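Local coordinates for Lysine/ornithine decarboxylase (Selenomonas ruminantium, PDB 5GJO), which decarboxylates L-lysine and L-ornithine with similar efficiency, using pyridoxal 5'-phosphate as cofactor, to give cadaverine and putrescine, at residues G182-S187 against K227-D232; G219-P224 against T255-Y260. The protein carries 2 engineered substitutions. All blocks are in the same frame, centred on the assembly; numbering follows the deposited sequence.

Contact 1 (G182-S187 against K227-D232); sequences GSQSLS and KGLNVD. With PLP (pyridoxal-5'-phosphate), chain H; SO4 (sulfate ion), chain C.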
ATOM      1  N   GLY A 182      12.736  16.358   8.196  1.00 11.19           N
ATOM      2  CA  GLY A 182      12.145  15.720   7.036  1.00 11.90           C
ATOM      3  C   GLY A 182      12.927  14.479   6.619  1.00 13.59           C
ATOM      4  O   GLY A 182      14.044  14.319   7.010  1.00 13.58           O
ATOM      5  N   SER A 183      12.281  13.593   5.873  1.00 12.67           N
ATOM      6  CA  SER A 183      12.913  12.338   5.479  1.00 14.60           C
ATOM      7  C   SER A 183      13.809  12.456   4.251  1.00 15.24           C
ATOM      8  O   SER A 183      13.543  13.223   3.362  1.00 16.29           O
ATOM      9  CB  SER A 183      11.907  11.203   5.315  1.00 18.60           C
ATOM     10  OG  SER A 183      12.537   9.952   5.396  1.00 15.41           O
ATOM     11  N   GLN A 184      14.869  11.658   4.234  1.00 14.13           N
ATOM     12  CA  GLN A 184      15.853  11.722   3.186  1.00 13.24           C
ATOM     13  C   GLN A 184      16.358  13.142   3.036  1.00 13.62           C
ATOM     14  O   GLN A 184      16.151  13.756   2.038  1.00 14.72           O
ATOM     15  CB  GLN A 184      15.342  11.163   1.857  1.00 13.21           C
ATOM     16  CG  GLN A 184      16.407  11.106   0.778  1.00 12.01           C
ATOM     17  CD  GLN A 184      17.373   9.936   0.933  1.00 13.09           C
ATOM     18  OE1 GLN A 184      17.364   9.243   1.917  1.00 10.77           O
ATOM     19  NE2 GLN A 184      18.220   9.744  -0.070  1.00 12.41           N
ATOM     20  N   SER A 185      16.945  13.665   4.101  1.00 12.60           N
ATOM     21  CA  SER A 185      17.475  14.999   4.083  1.00 12.99           C
ATOM     22  C   SER A 185      18.881  14.994   3.503  1.00 13.08           C
ATOM     23  O   SER A 185      19.735  14.275   3.960  1.00 15.41           O
ATOM     24  CB  SER A 185      17.511  15.575   5.497  1.00 14.73           C
ATOM     25  OG  SER A 185      18.140  16.809   5.506  1.00 14.42           O
ATOM     26  N   LEU A 186      19.084  15.800   2.483  1.00 14.03           N
ATOM     27  CA  LEU A 186      20.409  16.005   1.928  1.00 15.69           C
ATOM     28  C   LEU A 186      21.032  17.277   2.502  1.00 17.23           C
ATOM     29  O   LEU A 186      22.079  17.665   2.087  1.00 17.48           O
ATOM     30  CB  LEU A 186      20.375  16.021   0.396  1.00 16.72           C
ATOM     31  CG  LEU A 186      19.637  14.840  -0.255  1.00 16.87           C
ATOM     32  CD1 LEU A 186      19.630  14.893  -1.767  1.00 17.64           C
ATOM     33  CD2 LEU A 186      20.237  13.536   0.210  1.00 17.70           C
ATOM     34  N   SER A 187      20.361  17.893   3.470  1.00 16.15           N
ATOM     35  CA  SER A 187      20.861  19.087   4.164  1.00 17.36           C
ATOM     36  C   SER A 187      21.374  18.773   5.537  1.00 14.88           C
ATOM     37  O   SER A 187      20.723  18.108   6.300  1.00 18.96           O
ATOM     38  CB  SER A 187      19.756  20.178   4.278  1.00 15.79           C
ATOM     39  OG  SER A 187      20.223  21.299   5.048  1.00 15.69           O
ATOM     40  N   LYS A 227      20.687   6.357  -7.939  1.00 16.82           N
ATOM     41  CA  LYS A 227      21.854   7.242  -8.243  1.00 19.15           C
ATOM     42  C   LYS A 227      22.850   7.441  -7.120  1.00 17.17           C
ATOM     43  O   LYS A 227      23.530   8.434  -7.101  1.00 17.92           O
ATOM     44  CB  LYS A 227      21.302   8.566  -8.733  1.00 20.11           C
ATOM     45  CG  LYS A 227      20.599   8.353 -10.085  1.00 27.46           C
ATOM     46  CD  LYS A 227      19.965   9.610 -10.605  1.00 36.64           C
ATOM     47  CE  LYS A 227      19.253   9.283 -11.925  1.00 48.36           C
ATOM     48  NZ  LYS A 227      17.953  10.014 -12.025  1.00 54.58           N
ATOM     49  N   GLY A 228      22.894   6.549  -6.153  1.00 16.27           N
ATOM     50  CA  GLY A 228      23.852   6.619  -5.061  1.00 14.60           C
ATOM     51  C   GLY A 228      23.362   7.623  -4.020  1.00 13.51           C
ATOM     52  O   GLY A 228      22.128   7.913  -3.878  1.00 12.62           O
ATOM     53  N   LEU A 229      24.308   8.126  -3.258  1.00 13.25           N
ATOM     54  CA  LEU A 229      23.991   9.095  -2.157  1.00 13.72           C
ATOM     55  C   LEU A 229      25.046  10.184  -2.270  1.00 13.86           C
ATOM     56  O   LEU A 229      26.243   9.869  -2.166  1.00 13.43           O
ATOM     57  CB  LEU A 229      24.072   8.401  -0.786  1.00 15.48           C
ATOM     58  CG  LEU A 229      23.848   9.345   0.449  1.00 17.43           C
ATOM     59  CD1 LEU A 229      22.536  10.087   0.242  1.00 19.18           C
ATOM     60  CD2 LEU A 229      23.827   8.577   1.745  1.00 18.98           C
ATOM     61  N   ASN A 230      24.616  11.422  -2.523  1.00 12.52           N
ATOM     62  CA  ASN A 230      25.497  12.499  -2.751  1.00 17.21           C
ATOM     63  C   ASN A 230      25.927  13.238  -1.503  1.00 19.82           C
ATOM     64  O   ASN A 230      26.539  14.288  -1.612  1.00 26.70           O
ATOM     65  CB  ASN A 230      24.901  13.443  -3.806  1.00 21.56           C
ATOM     66  CG  ASN A 230      23.689  14.202  -3.305  1.00 26.44           C
ATOM     67  OD1 ASN A 230      23.466  14.320  -2.098  1.00 25.49           O
ATOM     68  ND2 ASN A 230      22.851  14.633  -4.242  1.00 32.41           N
ATOM     69  N   VAL A 231      25.686  12.658  -0.340  1.00 18.26           N
ATOM     70  CA  VAL A 231      26.084  13.204   0.976  1.00 20.46           C
ATOM     71  C   VAL A 231      27.135  12.289   1.569  1.00 19.71           C
ATOM     72  O   VAL A 231      26.974  11.094   1.528  1.00 18.88           O
ATOM     73  CB  VAL A 231      24.828  13.082   1.945  1.00 21.81           C
ATOM     74  CG1 VAL A 231      25.163  13.161   3.414  1.00 27.17           C
ATOM     75  CG2 VAL A 231      23.817  14.130   1.585  1.00 28.38           C
ATOM     76  N   ASP A 232      28.100  12.857   2.264  1.00 20.61           N
ATOM     77  CA  ASP A 232      29.025  12.075   3.054  1.00 19.78           C
ATOM     78  C   ASP A 232      28.390  11.929   4.425  1.00 20.86           C
ATOM     79  O   ASP A 232      28.301  12.909   5.142  1.00 19.02           O
ATOM     80  CB  ASP A 232      30.312  12.874   3.155  1.00 22.25           C
ATOM     81  CG  ASP A 232      31.303  12.319   4.156  1.00 21.53           C
ATOM     82  OD1 ASP A 232      30.990  11.500   4.997  1.00 24.88           O
ATOM     83  OD2 ASP A 232      32.442  12.736   4.080  1.00 27.12           O
TER
HETATM   84  N1  PLP H 406      10.844   9.688  13.952  1.00 35.98           N
HETATM   85  C2  PLP H 406       9.675  10.266  13.584  1.00 46.50           C
HETATM   86  C2A PLP H 406       8.810  10.935  14.619  1.00 49.94           C
HETATM   87  C3  PLP H 406       9.244  10.239  12.164  1.00 39.68           C
HETATM   88  O3  PLP H 406       8.073  10.812  11.770  1.00 32.07           O
HETATM   89  C4  PLP H 406      10.135   9.567  11.192  1.00 37.42           C
HETATM   90  C4A PLP H 406       9.792   9.489   9.755  1.00 42.13           C
HETATM   91  O4A PLP H 406       8.628   9.574   9.400  1.00 35.07           O
HETATM   92  C5  PLP H 406      11.387   8.975  11.723  1.00 35.06           C
HETATM   93  C6  PLP H 406      11.666   9.074  13.083  1.00 31.96           C
HETATM   94  C5A PLP H 406      12.350   8.271  10.794  1.00 29.43           C
HETATM   95  O4P PLP H 406      12.663   9.126   9.698  1.00 17.35           O
HETATM   96  P   PLP H 406      13.840   8.738   8.669  1.00 12.30           P
HETATM   97  O1P PLP H 406      15.082   8.720   9.528  1.00 11.87           O
HETATM   98  O2P PLP H 406      13.807   9.846   7.644  1.00 15.03           O
HETATM   99  O3P PLP H 406      13.429   7.384   8.140  1.00 13.73           O
HETATM  100  S   SO4 C 401      23.164  22.224   3.198  1.00 25.82           S
HETATM  101  O1  SO4 C 401      23.669  21.424   4.357  1.00 18.38           O
HETATM  102  O2  SO4 C 401      24.020  23.382   2.987  1.00 28.05           O
HETATM  103  O3  SO4 C 401      23.342  21.273   2.062  1.00 26.64           O
HETATM  104  O4  SO4 C 401      21.732  22.606   3.314  1.00 24.07           O

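Contact 2 (G219-P224 against T255-Y260); sequences GGFPVP and TEPGRY. With PLP (pyridoxal-5'-phosphate), chain H.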
ATOM      1  N   GLY A 219      14.919  12.172  12.797  1.00 13.22           N
ATOM      2  CA  GLY A 219      15.698  11.333  11.902  1.00 13.08           C
ATOM      3  C   GLY A 219      16.123  12.089  10.689  1.00 14.12           C
ATOM      4  O   GLY A 219      16.494  13.277  10.769  1.00 14.30           O
ATOM      5  N   GLY A 220      15.921  11.456   9.517  1.00 12.30           N
ATOM      6  CA  GLY A 220      16.148  12.060   8.218  1.00 12.90           C
ATOM      7  C   GLY A 220      17.475  11.766   7.562  1.00 12.86           C
ATOM      8  O   GLY A 220      17.704  12.177   6.447  1.00 13.00           O
ATOM      9  N   PHE A 221      18.333  11.055   8.277  1.00 11.23           N
ATOM     10  CA  PHE A 221      19.601  10.679   7.705  1.00 11.54           C
ATOM     11  C   PHE A 221      19.312   9.872   6.379  1.00 12.09           C
ATOM     12  O   PHE A 221      18.484   8.984   6.395  1.00 11.77           O
ATOM     13  CB  PHE A 221      20.391   9.831   8.692  1.00 11.51           C
ATOM     14  CG  PHE A 221      20.502  10.460  10.056  1.00 13.19           C
ATOM     15  CD1 PHE A 221      21.357  11.462  10.259  1.00 14.83           C
ATOM     16  CD2 PHE A 221      19.621  10.102  11.047  1.00 14.68           C
ATOM     17  CE1 PHE A 221      21.453  12.067  11.524  1.00 16.00           C
ATOM     18  CE2 PHE A 221      19.657  10.721  12.285  1.00 16.65           C
ATOM     19  CZ  PHE A 221      20.584  11.670  12.516  1.00 16.35           C
ATOM     20  N   PRO A 222      20.018  10.172   5.279  1.00 11.67           N
ATOM     21  CA  PRO A 222      19.649   9.630   3.990  1.00 11.35           C
ATOM     22  C   PRO A 222      20.288   8.321   3.663  1.00 10.65           C
ATOM     23  O   PRO A 222      21.239   7.895   4.286  1.00 11.12           O
ATOM     24  CB  PRO A 222      20.055  10.748   3.038  1.00 11.30           C
ATOM     25  CG  PRO A 222      21.307  11.238   3.650  1.00 11.97           C
ATOM     26  CD  PRO A 222      20.859  11.350   5.116  1.00 12.39           C
ATOM     27  N   VAL A 223      19.718   7.672   2.699  1.00 10.96           N
ATOM     28  CA  VAL A 223      20.241   6.364   2.172  1.00 13.49           C
ATOM     29  C   VAL A 223      20.371   6.493   0.621  1.00 12.31           C
ATOM     30  O   VAL A 223      19.591   7.240  -0.023  1.00 13.07           O
ATOM     31  CB  VAL A 223      19.141   5.357   2.552  1.00 16.25           C
ATOM     32  CG1 VAL A 223      19.042   4.097   1.679  1.00 19.16           C
ATOM     33  CG2 VAL A 223      19.189   5.049   4.060  1.00 15.52           C
ATOM     34  N   PRO A 224      21.286   5.729   0.012  1.00 12.40           N
ATOM     35  CA  PRO A 224      21.508   5.731  -1.426  1.00 12.03           C
ATOM     36  C   PRO A 224      20.264   5.172  -2.170  1.00 12.49           C
ATOM     37  O   PRO A 224      19.604   4.222  -1.726  1.00 11.17           O
ATOM     38  CB  PRO A 224      22.693   4.781  -1.664  1.00 13.40           C
ATOM     39  CG  PRO A 224      23.088   4.300  -0.382  1.00 14.21           C
ATOM     40  CD  PRO A 224      22.242   4.856   0.721  1.00 13.63           C
ATOM     41  N   THR A 255      18.165  10.943  19.088  1.00 14.27           N
ATOM     42  CA  THR A 255      17.821  10.939  17.655  1.00 13.04           C
ATOM     43  C   THR A 255      16.881   9.803  17.362  1.00 14.12           C
ATOM     44  O   THR A 255      16.898   8.791  18.041  1.00 14.33           O
ATOM     45  CB  THR A 255      19.133  10.923  16.794  1.00 14.92           C
ATOM     46  OG1 THR A 255      18.783  10.984  15.373  1.00 13.36           O
ATOM     47  CG2 THR A 255      20.000   9.674  17.122  1.00 14.31           C
ATOM     48  N   GLU A 256      16.119   9.921  16.294  1.00 13.50           N
ATOM     49  CA  GLU A 256      15.094   8.993  15.885  1.00 13.62           C
ATOM     50  C   GLU A 256      15.337   8.527  14.434  1.00 14.86           C
ATOM     51  O   GLU A 256      14.459   8.670  13.573  1.00 13.97           O
ATOM     52  CB  GLU A 256      13.652   9.589  16.026  1.00 15.21           C
ATOM     53  CG  GLU A 256      13.285   9.971  17.443  1.00 17.85           C
ATOM     54  CD  GLU A 256      11.864  10.513  17.617  1.00 22.17           C
ATOM     55  OE1 GLU A 256      11.086  10.341  16.654  1.00 22.78           O
ATOM     56  OE2 GLU A 256      11.542  11.086  18.733  1.00 22.89           O
ATOM     57  N   PRO A 257      16.494   7.950  14.130  1.00 12.64           N
ATOM     58  CA  PRO A 257      16.705   7.451  12.773  1.00 13.17           C
ATOM     59  C   PRO A 257      15.774   6.279  12.449  1.00 12.65           C
ATOM     60  O   PRO A 257      15.637   5.318  13.255  1.00 12.43           O
ATOM     61  CB  PRO A 257      18.165   6.955  12.801  1.00 13.72           C
ATOM     62  CG  PRO A 257      18.290   6.484  14.258  1.00 13.93           C
ATOM     63  CD  PRO A 257      17.673   7.694  14.950  1.00 15.06           C
ATOM     64  N   GLY A 258      15.126   6.326  11.270  1.00 12.25           N
ATOM     65  CA  GLY A 258      14.396   5.205  10.706  1.00 11.46           C
ATOM     66  C   GLY A 258      15.154   4.670   9.465  1.00 12.25           C
ATOM     67  O   GLY A 258      15.823   3.644   9.539  1.00 13.02           O
ATOM     68  N   ARG A 259      15.029   5.393   8.345  1.00 10.95           N
ATOM     69  CA  ARG A 259      15.538   4.943   7.027  1.00 11.87           C
ATOM     70  C   ARG A 259      16.954   4.419   7.065  1.00 10.72           C
ATOM     71  O   ARG A 259      17.291   3.397   6.453  1.00 10.96           O
ATOM     72  CB  ARG A 259      15.459   6.107   6.018  1.00 11.29           C
ATOM     73  CG  ARG A 259      15.611   5.652   4.577  1.00 11.92           C
ATOM     74  CD  ARG A 259      15.707   6.891   3.700  1.00 11.69           C
ATOM     75  NE  ARG A 259      14.486   7.679   3.690  1.00 13.10           N
ATOM     76  CZ  ARG A 259      13.394   7.419   3.004  1.00 13.85           C
ATOM     77  NH1 ARG A 259      13.306   6.381   2.186  1.00 13.20           N
ATOM     78  NH2 ARG A 259      12.370   8.277   3.084  1.00 13.54           N
ATOM     79  N   TYR A 260      17.789   5.147   7.764  1.00 10.72           N
ATOM     80  CA  TYR A 260      19.218   4.899   7.754  1.00 10.28           C
ATOM     81  C   TYR A 260      19.575   3.520   8.343  1.00 10.29           C
ATOM     82  O   TYR A 260      20.491   2.892   7.897  1.00 12.22           O
ATOM     83  CB  TYR A 260      19.977   6.044   8.469  1.00 10.86           C
ATOM     84  CG  TYR A 260      21.356   5.657   8.939  1.00 11.24           C
ATOM     85  CD1 TYR A 260      22.449   5.730   8.111  1.00 12.64           C
ATOM     86  CD2 TYR A 260      21.537   5.127  10.193  1.00 12.78           C
ATOM     87  CE1 TYR A 260      23.701   5.325   8.546  1.00 14.90           C
ATOM     88  CE2 TYR A 260      22.782   4.717  10.632  1.00 13.96           C
ATOM     89  CZ  TYR A 260      23.863   4.823   9.806  1.00 13.16           C
ATOM     90  OH  TYR A 260      25.083   4.402  10.246  1.00 14.83           O
TER
HETATM   91  N1  PLP H 406      10.844   9.688  13.952  1.00 35.98           N
HETATM   92  C2  PLP H 406       9.675  10.266  13.584  1.00 46.50           C
HETATM   93  C2A PLP H 406       8.810  10.935  14.619  1.00 49.94           C
HETATM   94  C3  PLP H 406       9.244  10.239  12.164  1.00 39.68           C
HETATM   95  O3  PLP H 406       8.073  10.812  11.770  1.00 32.07           O
HETATM   96  C4  PLP H 406      10.135   9.567  11.192  1.00 37.42           C
HETATM   97  C4A PLP H 406       9.792   9.489   9.755  1.00 42.13           C
HETATM   98  O4A PLP H 406       8.628   9.574   9.400  1.00 35.07           O
HETATM   99  C5  PLP H 406      11.387   8.975  11.723  1.00 35.06           C
HETATM  100  C6  PLP H 406      11.666   9.074  13.083  1.00 31.96           C
HETATM  101  C5A PLP H 406      12.350   8.271  10.794  1.00 29.43           C
HETATM  102  O4P PLP H 406      12.663   9.126   9.698  1.00 17.35           O
HETATM  103  P   PLP H 406      13.840   8.738   8.669  1.00 12.30           P
HETATM  104  O1P PLP H 406      15.082   8.720   9.528  1.00 11.87           O
HETATM  105  O2P PLP H 406      13.807   9.846   7.644  1.00 15.03           O
HETATM  106  O3P PLP H 406      13.429   7.384   8.140  1.00 13.73           O
HETATM  107  O   HOH W   1      15.691   9.498   5.803  1.00 11.05           O
HETATM  108  O   HOH W   2      17.361   7.889   8.717  1.00 11.25           O

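Contact 1 (G182-S187 against K227-D232)
Leu186 sets its two terminal methyls against three consecutive residues, Leu229, Asn230 and Val231. Its CD2 meets all three, lying 3.9 Å from CG2 of Val231, 4.1 Å from CD1 of Leu229 and 4.0 Å from OD1 of Asn230. The same Val231 methyl also comes within 3.9 Å of Leu186 CA, and thus fits against the base of the leucine as well as its branch. The other methyl, CD1, rests on the carboxamide of Asn230, 3.9 Å from OD1; these two side chains cross at about a right angle. A chi1 of 70° puts Asn230 CG between its own backbone N and carbonyl carbon, which turns CG toward the leucine. Next along, Gln184 NE2 approaches Leu229 CD1 at 4.3 Å and donates to Val223 O.

Polar bonds beyond the interface hold the 182-187 loop. Ser185 OG donates to Ser187 O over 3.0 Å, in the carbonyl plane and on a lone pair, and also bonds Asn142. Ser183 OG reaches O2P of the cofactor phosphate at 2.6 Å, while Ser187 OG holds a sulfate, probably from the crystallisation liquor, and caps the start of helix 189-207 through Ala190 N. The opposing loop leads into helix 233-247, where Asp232 OD1 caps Ala235 N. Segment 227-232 follows directly on the engineered Cys226, disulfide-bonded to the equally engineered Cys303.

The segments therefore meet by van der Waals contact alone, with 169 Å² buried in all, whereas the serine hydroxyls and the Gln184 amide of 182-187 find their partners outside 227-232. Such chemistry implies a modest, mainly apolar seam near the surface, joining two loops that each run from a barrel strand to the following helix.

Contact 2 (G219-P224 against T255-Y260)
Phe221 and Thr255 meet with CG of the phenylalanine anti to its carbonyl carbon (chi1 -51°) and OG1 of the threonine anti to its backbone N. A chi2 of -77° turns the Phe221 ring, and the hydroxyl oxygen lies at the ring edge, in its plane, 3.2 Å from Phe221 CE2; its hydrogen bond is with Gly218 O. Pro257 runs beside the phenylalanine, pointing the same way, with CB 3.9 Å from Phe221 CD2, and Tyr260 CB packs against Phe221 CB. Further along, Val223 CG2 comes within 3.5 Å of Arg259 O and also touches the arginine's aliphatic CG, the two side chains crossing obliquely.

Gly219 brings the backbones together, its CA 4.1 Å from Pro257 CA, and both loops then converge on the cofactor phosphate. O1P accepts from Gly220 N at 2.9 Å, nearly straight at 176°, and from Gly258 N at 3.0 Å. Arg259 N gives O3P a shorter bond of 2.6 Å. Two waters complete the join, each donating to Phe221 O and to the phosphate: one accepts from Arg259 NE, at the guanidinium edge, and the other from Tyr260 N. The guanidinium is further held by a salt bridge to Asp300. At the ring end of the cofactor, Glu256 OE1 lies 2.8 Å from N1.

The amides of Gly258 and Arg259, at the N-terminal end of the short helix 259-263, face the phosphate, whose charge they may help to stabilise. Two loops following adjacent barrel strands, 214-216 and 252-255, with glycine amides cupping the phosphate and an acid beside the pyridine nitrogen, form part of the cofactor site of the fold-type III, alanine-racemase-like barrel of this decarboxylase family.

Contact 1 lies near the surface, whereas every touching residue of contact 2 is buried. Their segments alternate along the chain, and 219-224 and 227-232 belong to the same long loop between strand 214-216 and helix 233-247. The centres are 9 Å apart, and a probable hydrogen bond of 2.9 Å between Ser183 OG and Arg259 NH2 joins segment 182-187 to segment 255-260. Both contacts touch the cofactor phosphate, but contact 1 does so through one serine hydroxyl, outside its mainly apolar interface, and contact 2 through backbone amides and waters that bridge its two segments. Contact 2 also buries more, 372 against 169 Å².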